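PDB 5V01: competence damage-inducible protein A from Klebsiella pneumoniae subsp. pneumoniae MGH 78578, which is of unknown function but belongs to the CinA family, some relatives of which deamidate nicotinamide mononucleotide. Local coordinates for residues Ala25-Gly30 with Gln51-Ala56; Gly42-Ala47 with Arg159-Ala164; Ala69-Leu74 with Glu79-His84. One frame throughout, in Å; residues are numbered along the deposited sequence. Where two conformers were deposited one is given.

In the fold
Contact 2 lies near the centre of the chain, contact 1 at the surface, and contact 3, though mostly buried, far from that centre on the other side from contact 1. Contacts 1 and 2 share the course of the chain around helix 43-50: contact 2 seats its first turns on helix 150-169, and contact 1 brings the loop after it against helix 15-29. Contact 3 joins two consecutive short helices, 67-74 and 78-84. All three rest on van der Waals packing. Aliphatic groups alone meet in contact 2, whereas contact 1 adds a carboxylate oxygen beside the methyl and contact 3 uses the methylene chains of a lysine and an arginine.

Contact 1: residues Ala25-Gly30 with Gln51-Ala56; sequences ALIARG and QADTAA
I27 of helix 15-29 lays its end against D53 and A56. Its terminal methyl CD1 lies 3.8 Å from A56 CB and approaches the carboxylate oxygen D53 OD2 at 3.7 Å, so one atom meets an apolar and a polar partner. Behind it, I27 CG1 runs alongside the same alanine, 3.9 Å from A56 CB. CG1 stands anti to the carbonyl carbon (chi1 -69°), and the extended CG1-CD1 arm carries the methyl across to the loop. On the other side, the D53 torsion that places CG anti to the backbone N (chi1 -165°) sets the carboxylate beside I27 CD1. The methyl on A56 CB is apolar packing; its approach to D53 OD2 is only van der Waals proximity.

Local hydrogen bonds shape both sides. A56 N donates to D53 O at 2.9 Å, tying the residues that flank the isoleucine to one another, and a type I beta turn spans Q51 to T54. The T54 hydroxyl lies within bonding reach of L48 O in the last turn of helix 43-50, and its side chain packs on F65 of the second subunit. On the helix side, R29 folds back so that NH1 donates to A25 O at 3.0 Å; that oxygen also accepts R29 N from the opposite face of its plane. F57 packs against both L26 and I27 and continues the apolar patch. G30, with positive phi, closes helix 15-29 in a Schellman motif. The contact joins the end of that helix to a loop of the beta-alpha-beta crossover from strand 33-37 through helix 43-50 to strand 58-64.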
loop_
_atom_site.group_PDB
_atom_site.type_symbol
_atom_site.label_atom_id
_atom_site.label_comp_id
_atom_site.label_asym_id
_atom_site.label_seq_id
_atom_site.Cartn_x
_atom_site.Cartn_y
_atom_site.Cartn_z
ATOM N N ALA A 25 2.926 20.686 5.093
ATOM C CA ALA A 25 2.113 21.487 4.183
ATOM C C ALA A 25 0.659 21.022 4.181
ATOM O O ALA A 25 -0.256 21.839 4.204
ATOM C CB ALA A 25 2.704 21.444 2.797
ATOM N N LEU A 26 0.449 19.698 4.168
ATOM C CA LEU A 26 -0.907 19.166 4.262
ATOM C C LEU A 26 -1.582 19.547 5.577
ATOM O O LEU A 26 -2.724 20.004 5.574
ATOM C CB LEU A 26 -0.923 17.650 4.094
ATOM C CG LEU A 26 -0.581 17.134 2.700
ATOM C CD1 LEU A 26 -0.333 15.626 2.794
ATOM C CD2 LEU A 26 -1.681 17.429 1.688
ATOM N N ILE A 27 -0.867 19.361 6.684
ATOM C CA ILE A 27 -1.413 19.654 8.015
ATOM C C ILE A 27 -1.728 21.144 8.152
ATOM O O ILE A 27 -2.785 21.499 8.678
ATOM C CB ILE A 27 -0.468 19.151 9.130
ATOM C CG1 ILE A 27 -0.452 17.618 9.138
ATOM C CG2 ILE A 27 -0.895 19.655 10.504
ATOM C CD1 ILE A 27 0.702 17.047 9.911
ATOM N N ALA A 28 -0.851 22.001 7.615
ATOM C CA ALA A 28 -1.067 23.453 7.661
ATOM C C ALA A 28 -2.354 23.879 6.952
ATOM O O ALA A 28 -2.981 24.873 7.366
ATOM C CB ALA A 28 0.132 24.193 7.091
ATOM N N ARG A 29 -2.752 23.121 5.919
ATOM C CA ARG A 29 -3.953 23.465 5.140
ATOM C C ARG A 29 -5.189 22.675 5.533
ATOM O O ARG A 29 -6.271 22.972 5.051
ATOM C CB ARG A 29 -3.673 23.259 3.655
ATOM C CG ARG A 29 -2.666 24.260 3.159
ATOM C CD ARG A 29 -2.165 23.933 1.786
ATOM N NE ARG A 29 -1.239 24.967 1.323
ATOM C CZ ARG A 29 0.008 25.138 1.774
ATOM N NH1 ARG A 29 0.543 24.342 2.717
ATOM N NH2 ARG A 29 0.734 26.111 1.272
ATOM N N GLY A 30 -5.026 21.665 6.386
ATOM C CA GLY A 30 -6.105 20.776 6.767
ATOM C C GLY A 30 -6.503 19.892 5.612
ATOM O O GLY A 30 -7.668 19.529 5.494
ATOM N N GLN A 51 6.315 8.422 7.970
ATOM C CA GLN A 51 6.259 9.792 8.511
ATOM C C GLN A 51 5.481 9.834 9.844
ATOM O O GLN A 51 4.446 9.200 9.954
ATOM C CB GLN A 51 5.532 10.650 7.457
ATOM C CG GLN A 51 5.409 12.121 7.699
ATOM C CD GLN A 51 6.716 12.777 8.027
ATOM O OE1 GLN A 51 7.749 12.516 7.389
ATOM N NE2 GLN A 51 6.691 13.616 9.058
ATOM N N ALA A 52 5.969 10.569 10.838
ATOM C CA ALA A 52 5.533 10.415 12.257
ATOM C C ALA A 52 4.065 10.696 12.630
ATOM O O ALA A 52 3.523 10.124 13.604
ATOM C CB ALA A 52 6.405 11.286 13.141
ATOM N N ASP A 53 3.432 11.593 11.903
ATOM C CA ASP A 53 2.087 12.029 12.271
ATOM C C ASP A 53 1.141 11.687 11.121
ATOM O O ASP A 53 0.278 12.479 10.751
ATOM C CB ASP A 53 2.110 13.528 12.547
ATOM C CG ASP A 53 0.868 14.034 13.291
ATOM O OD1 ASP A 53 0.175 13.264 14.004
ATOM O OD2 ASP A 53 0.601 15.247 13.163
ATOM N N THR A 54 1.329 10.493 10.559
ATOM C CA THR A 54 0.571 10.045 9.387
ATOM C C THR A 54 -0.928 10.332 9.462
ATOM O O THR A 54 -1.514 10.877 8.547
ATOM C CB THR A 54 0.753 8.541 9.197
ATOM O OG1 THR A 54 2.134 8.244 9.097
ATOM C CG2 THR A 54 0.064 8.070 7.933
ATOM N N ALA A 55 -1.537 9.989 10.589
ATOM C CA ALA A 55 -2.986 10.074 10.717
ATOM C C ALA A 55 -3.515 11.499 10.590
ATOM O O ALA A 55 -4.684 11.692 10.303
ATOM C CB ALA A 55 -3.421 9.478 12.035
ATOM N N ALA A 56 -2.649 12.489 10.808
ATOM C CA ALA A 56 -3.022 13.890 10.658
ATOM C C ALA A 56 -3.233 14.314 9.198
ATOM O O ALA A 56 -3.791 15.397 8.945
ATOM C CB ALA A 56 -1.979 14.783 11.313
#

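Contact 2: residues Gly42-Ala47 with Arg159-Ala164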
loop_
_atom_site.group_PDB
_atom_site.type_symbol
_atom_site.label_atom_id
_atom_site.label_comp_id
_atom_site.label_asym_id
_atom_site.label_seq_id
_atom_site.Cartn_x
_atom_site.Cartn_y
_atom_site.Cartn_z
ATOM N N GLY A 42 3.143 -0.255 -3.097
ATOM C CA GLY A 42 2.896 0.142 -1.714
ATOM C C GLY A 42 4.027 0.939 -1.094
ATOM O O GLY A 42 3.894 1.403 0.028
ATOM N N ASN A 43 5.134 1.114 -1.830
ATOM C CA ASN A 43 6.252 1.914 -1.301
ATOM C C ASN A 43 5.923 3.392 -1.145
ATOM O O ASN A 43 6.496 4.077 -0.299
ATOM C CB ASN A 43 7.493 1.722 -2.163
ATOM C CG ASN A 43 8.108 0.372 -1.978
ATOM O OD1 ASN A 43 8.615 0.085 -0.912
ATOM N ND2 ASN A 43 8.015 -0.485 -2.994
ATOM N N LEU A 44 4.984 3.906 -1.952
ATOM C CA LEU A 44 4.554 5.304 -1.743
ATOM C C LEU A 44 3.765 5.470 -0.446
ATOM O O LEU A 44 4.076 6.336 0.395
ATOM C CB LEU A 44 3.772 5.815 -2.952
ATOM C CG LEU A 44 3.293 7.264 -2.855
ATOM C CD1 LEU A 44 4.412 8.296 -2.645
ATOM C CD2 LEU A 44 2.483 7.655 -4.072
ATOM N N ALA A 45 2.778 4.589 -0.242
ATOM C CA ALA A 45 2.058 4.537 1.032
ATOM C C ALA A 45 3.069 4.368 2.172
ATOM O O ALA A 45 2.923 4.997 3.205
ATOM C CB ALA A 45 1.021 3.397 1.031
ATOM N N ALA A 46 4.054 3.482 1.985
ATOM C CA ALA A 46 4.981 3.163 3.069
ATOM C C ALA A 46 5.787 4.395 3.482
ATOM O O ALA A 46 6.032 4.607 4.662
ATOM C CB ALA A 46 5.898 2.016 2.688
ATOM N N ALA A 47 6.175 5.212 2.512
ATOM C CA ALA A 47 6.852 6.457 2.830
ATOM C C ALA A 47 5.979 7.372 3.678
ATOM O O ALA A 47 6.420 7.971 4.671
ATOM C CB ALA A 47 7.296 7.156 1.563
ATOM N N ARG A 159 10.037 8.836 -4.959
ATOM C CA ARG A 159 10.661 10.124 -4.660
ATOM C C ARG A 159 10.095 11.224 -5.576
ATOM O O ARG A 159 9.784 12.328 -5.120
ATOM C CB ARG A 159 12.178 10.013 -4.810
ATOM C CG ARG A 159 13.015 10.894 -3.899
ATOM C CD ARG A 159 14.483 10.590 -4.156
ATOM N NE ARG A 159 14.781 10.681 -5.584
ATOM C CZ ARG A 159 15.767 10.044 -6.203
ATOM N NH1 ARG A 159 16.590 9.255 -5.524
ATOM N NH2 ARG A 159 15.935 10.207 -7.509
ATOM N N TYR A 160 9.934 10.913 -6.859
ATOM C CA TYR A 160 9.409 11.901 -7.814
ATOM C C TYR A 160 7.980 12.286 -7.453
ATOM O O TYR A 160 7.613 13.455 -7.485
ATOM C CB TYR A 160 9.468 11.348 -9.242
ATOM C CG TYR A 160 9.044 12.361 -10.265
ATOM C CD1 TYR A 160 9.916 13.359 -10.642
ATOM C CD2 TYR A 160 7.759 12.375 -10.798
ATOM C CE1 TYR A 160 9.549 14.322 -11.544
ATOM C CE2 TYR A 160 7.395 13.346 -11.704
ATOM C CZ TYR A 160 8.294 14.320 -12.060
ATOM O OH TYR A 160 7.965 15.303 -12.957
ATOM N N ALA A 161 7.158 11.289 -7.145
ATOM C CA ALA A 161 5.773 11.568 -6.776
ATOM C C ALA A 161 5.686 12.547 -5.614
ATOM O O ALA A 161 4.868 13.469 -5.615
ATOM C CB ALA A 161 5.023 10.294 -6.441
ATOM N N LEU A 162 6.549 12.323 -4.618
ATOM C CA LEU A 162 6.565 13.146 -3.425
ATOM C C LEU A 162 7.163 14.534 -3.681
ATOM O O LEU A 162 6.668 15.520 -3.140
ATOM C CB LEU A 162 7.314 12.450 -2.288
ATOM C CG LEU A 162 6.625 11.196 -1.734
ATOM C CD1 LEU A 162 7.631 10.365 -0.925
ATOM C CD2 LEU A 162 5.402 11.551 -0.902
ATOM N N ALA A 163 8.262 14.590 -4.436
ATOM C CA ALA A 163 8.911 15.873 -4.733
ATOM C C ALA A 163 7.952 16.753 -5.531
ATOM O O ALA A 163 7.818 17.954 -5.257
ATOM C CB ALA A 163 10.207 15.663 -5.482
ATOM N N ALA A 164 7.268 16.160 -6.505
ATOM C CA ALA A 164 6.300 16.935 -7.301
ATOM C C ALA A 164 5.116 17.389 -6.442
ATOM O O ALA A 164 4.622 18.514 -6.546
ATOM C CB ALA A 164 5.822 16.129 -8.487
#
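The backbone N of L44, the residue that packs on L162 across the contact, donates to E37 OE1, an oxygen that G42 N also approaches in a weak bond; the other carboxylate oxygen, OE2, takes A45 N. One carboxylate thus receives the amides at the start of helix 43-50.

From this turn the L44 side chain leaves its helix so that its end comes over to helix 150-169. With CG anti to the backbone N (chi1 -179°), its CD1 methyl comes against the branch of L162, 3.8 Å from L162 CG and equally far from L162 CD2. The two leucine side chains lie alongside one another, pointing opposite ways, and the other L162 methyl, CD1, turns to A47 CB at 4.1 Å. A161 fills in beside them, its CB 4.3 Å from L44 CD1.

Helix 43-50 is the connecting helix of a beta-alpha-beta crossover between the parallel, adjacent strands 33-37 and 58-64, and this packing joins it to the C-terminal helix. The axes of the short segments approach to 10.6 Å at an angle of 51°, with leucine methyls and alanine CB atoms meeting between them. Helix 150-169 is held in turn on the sheet, where A161 packs on F131, A161 O accepts from W133 NE1 and the Y160 ring meets F131 edge-to-face. V158 adds to the cover of L44, L162 also touches T19 of helix 15-29, and V63 of the second subunit packs on A45.

Contact 3: residues Ala69-Leu74 with Glu79-His84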
loop_
_atom_site.group_PDB
_atom_site.type_symbol
_atom_site.label_atom_id
_atom_site.label_comp_id
_atom_site.label_asym_id
_atom_site.label_seq_id
_atom_site.Cartn_x
_atom_site.Cartn_y
_atom_site.Cartn_z
ATOM N N ALA A 69 -7.571 -5.758 -10.764
ATOM C CA ALA A 69 -7.615 -5.055 -9.472
ATOM C C ALA A 69 -7.986 -3.577 -9.664
ATOM O O ALA A 69 -8.698 -2.998 -8.841
ATOM C CB ALA A 69 -6.305 -5.201 -8.722
ATOM N N LYS A 70 -7.477 -2.971 -10.749
ATOM C CA LYS A 70 -7.828 -1.593 -11.039
ATOM C C LYS A 70 -9.351 -1.421 -11.312
ATOM O O LYS A 70 -9.977 -0.454 -10.825
ATOM C CB LYS A 70 -6.977 -1.075 -12.200
ATOM C CG LYS A 70 -5.501 -0.899 -11.818
ATOM C CD LYS A 70 -4.632 -0.511 -13.011
ATOM C CE LYS A 70 -3.184 -0.412 -12.611
ATOM N NZ LYS A 70 -2.556 -1.738 -12.409
ATOM N N ARG A 71 -9.925 -2.369 -12.058
ATOM C CA ARG A 71 -11.380 -2.345 -12.336
ATOM C C ARG A 71 -12.150 -2.538 -11.020
ATOM O O ARG A 71 -13.068 -1.795 -10.688
ATOM C CB ARG A 71 -11.767 -3.428 -13.370
ATOM C CG ARG A 71 -11.094 -3.245 -14.735
ATOM C CD ARG A 71 -11.750 -4.073 -15.817
ATOM N NE ARG A 71 -11.788 -5.488 -15.477
ATOM C CZ ARG A 71 -10.881 -6.408 -15.790
ATOM N NH1 ARG A 71 -9.787 -6.121 -16.492
ATOM N NH2 ARG A 71 -11.060 -7.663 -15.340
ATOM N N ASN A 72 -11.736 -3.545 -10.253
ATOM C CA ASN A 72 -12.474 -3.964 -9.051
ATOM C C ASN A 72 -12.437 -2.901 -7.937
ATOM O O ASN A 72 -13.448 -2.509 -7.376
ATOM C CB ASN A 72 -11.879 -5.298 -8.550
ATOM C CG ASN A 72 -12.568 -5.839 -7.323
ATOM O OD1 ASN A 72 -13.788 -5.748 -7.207
ATOM N ND2 ASN A 72 -11.777 -6.390 -6.380
ATOM N N VAL A 73 -11.231 -2.436 -7.629
ATOM C CA VAL A 73 -11.027 -1.572 -6.477
ATOM C C VAL A 73 -11.274 -0.089 -6.793
ATOM O O VAL A 73 -11.757 0.657 -5.955
ATOM C CB VAL A 73 -9.601 -1.773 -5.909
ATOM C CG1 VAL A 73 -9.352 -0.845 -4.721
ATOM C CG2 VAL A 73 -9.404 -3.226 -5.514
ATOM N N LEU A 74 -10.916 0.314 -8.009
ATOM C CA LEU A 74 -10.911 1.735 -8.391
ATOM C C LEU A 74 -11.879 2.129 -9.496
ATOM O O LEU A 74 -11.926 3.308 -9.866
ATOM C CB LEU A 74 -9.490 2.163 -8.760
ATOM C CG LEU A 74 -8.461 2.038 -7.628
ATOM C CD1 LEU A 74 -7.084 2.298 -8.199
ATOM C CD2 LEU A 74 -8.806 2.972 -6.481
ATOM N N GLU A 79 -12.791 -0.489 -20.910
ATOM C CA GLU A 79 -12.520 0.162 -22.174
ATOM C C GLU A 79 -11.228 0.988 -22.150
ATOM O O GLU A 79 -10.453 0.980 -23.105
ATOM C CB GLU A 79 -13.736 1.026 -22.517
ATOM C CG GLU A 79 -15.019 0.212 -22.683
ATOM C CD GLU A 79 -15.573 -0.452 -21.411
ATOM O OE1 GLU A 79 -15.502 0.127 -20.263
ATOM O OE2 GLU A 79 -16.119 -1.586 -21.607
ATOM N N THR A 80 -11.000 1.685 -21.045
ATOM C CA THR A 80 -9.787 2.492 -20.868
ATOM C C THR A 80 -8.542 1.614 -20.881
ATOM O O THR A 80 -7.543 1.911 -21.545
ATOM C CB THR A 80 -9.868 3.317 -19.585
ATOM O OG1 THR A 80 -10.983 4.210 -19.691
ATOM C CG2 THR A 80 -8.581 4.096 -19.356
ATOM N N LEU A 81 -8.615 0.521 -20.136
ATOM C CA LEU A 81 -7.501 -0.402 -20.092
ATOM C C LEU A 81 -7.280 -1.095 -21.432
ATOM O O LEU A 81 -6.135 -1.251 -21.848
ATOM C CB LEU A 81 -7.695 -1.422 -18.986
ATOM C CG LEU A 81 -7.615 -0.807 -17.586
ATOM C CD1 LEU A 81 -8.311 -1.679 -16.560
ATOM C CD2 LEU A 81 -6.185 -0.518 -17.161
ATOM N N ALA A 82 -8.363 -1.451 -22.130
ATOM C CA ALA A 82 -8.223 -2.113 -23.438
ATOM C C ALA A 82 -7.528 -1.226 -24.484
ATOM O O ALA A 82 -6.620 -1.686 -25.183
ATOM C CB ALA A 82 -9.583 -2.566 -23.953
ATOM N N VAL A 83 -7.940 0.048 -24.548
ATOM C CA VAL A 83 -7.438 0.997 -25.549
ATOM C C VAL A 83 -6.062 1.548 -25.185
ATOM O O VAL A 83 -5.166 1.592 -26.031
ATOM C CB VAL A 83 -8.448 2.160 -25.782
ATOM C CG1 VAL A 83 -7.871 3.236 -26.686
ATOM C CG2 VAL A 83 -9.753 1.636 -26.397
ATOM N N HIS A 84 -5.896 1.933 -23.920
ATOM C CA HIS A 84 -4.710 2.702 -23.499
ATOM C C HIS A 84 -3.696 1.913 -22.672
ATOM O O HIS A 84 -2.565 2.360 -22.559
ATOM C CB HIS A 84 -5.132 3.959 -22.722
ATOM C CG HIS A 84 -6.047 4.870 -23.484
ATOM N ND1 HIS A 84 -5.587 5.760 -24.427
ATOM C CD2 HIS A 84 -7.383 5.071 -23.395
ATOM C CE1 HIS A 84 -6.610 6.436 -24.922
ATOM N NE2 HIS A 84 -7.710 6.041 -24.312
#
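Both R71 and L81 have CG anti to the carbonyl carbon, beside the backbone N (chi1 -62° and -68°), and this brings the R71 stem and the L81 methyls together between helices 67-74 and 78-84. There they meet at a slant: the methyl L81 CD1 rests 3.7 Å from R71 CG. It is the methylene part of the arginine that touches; beyond it the bend at chi3 turns the guanidinium along its own helix, away from the leucine, and leaves the stem at CG to make the contact. The second methyl, L81 CD2, lies more loosely over the chain of K70, with K70 CD at 4.4 Å. L81 straddles two successive residues, closely on R71 and loosely on K70, meeting the hydrocarbon part of each.

K70 continues past the leucine in a chain extended through CE and bent at the last torsion (chi4 74°), which brings NZ to T64 O and S38 OG, with a weak bond to S66 O. These acceptors lie at or just after the ends of strands 58-64 and 33-37 and fix the ammonium group there. L81 also packs on V76 and A86, and K70 touches both as well; V76 lies in the short connection between the helices and shares backbone hydrogen bonds with K70.

The pair of helices sits at the edge of the sheet: V73 and L74 pack on T64 of strand 58-64, helix 89-103 touches K70 through C91 and M95 and holds T80 OG1 through E94 OE2, and N72 ND2 bonds L102 O of the second subunit.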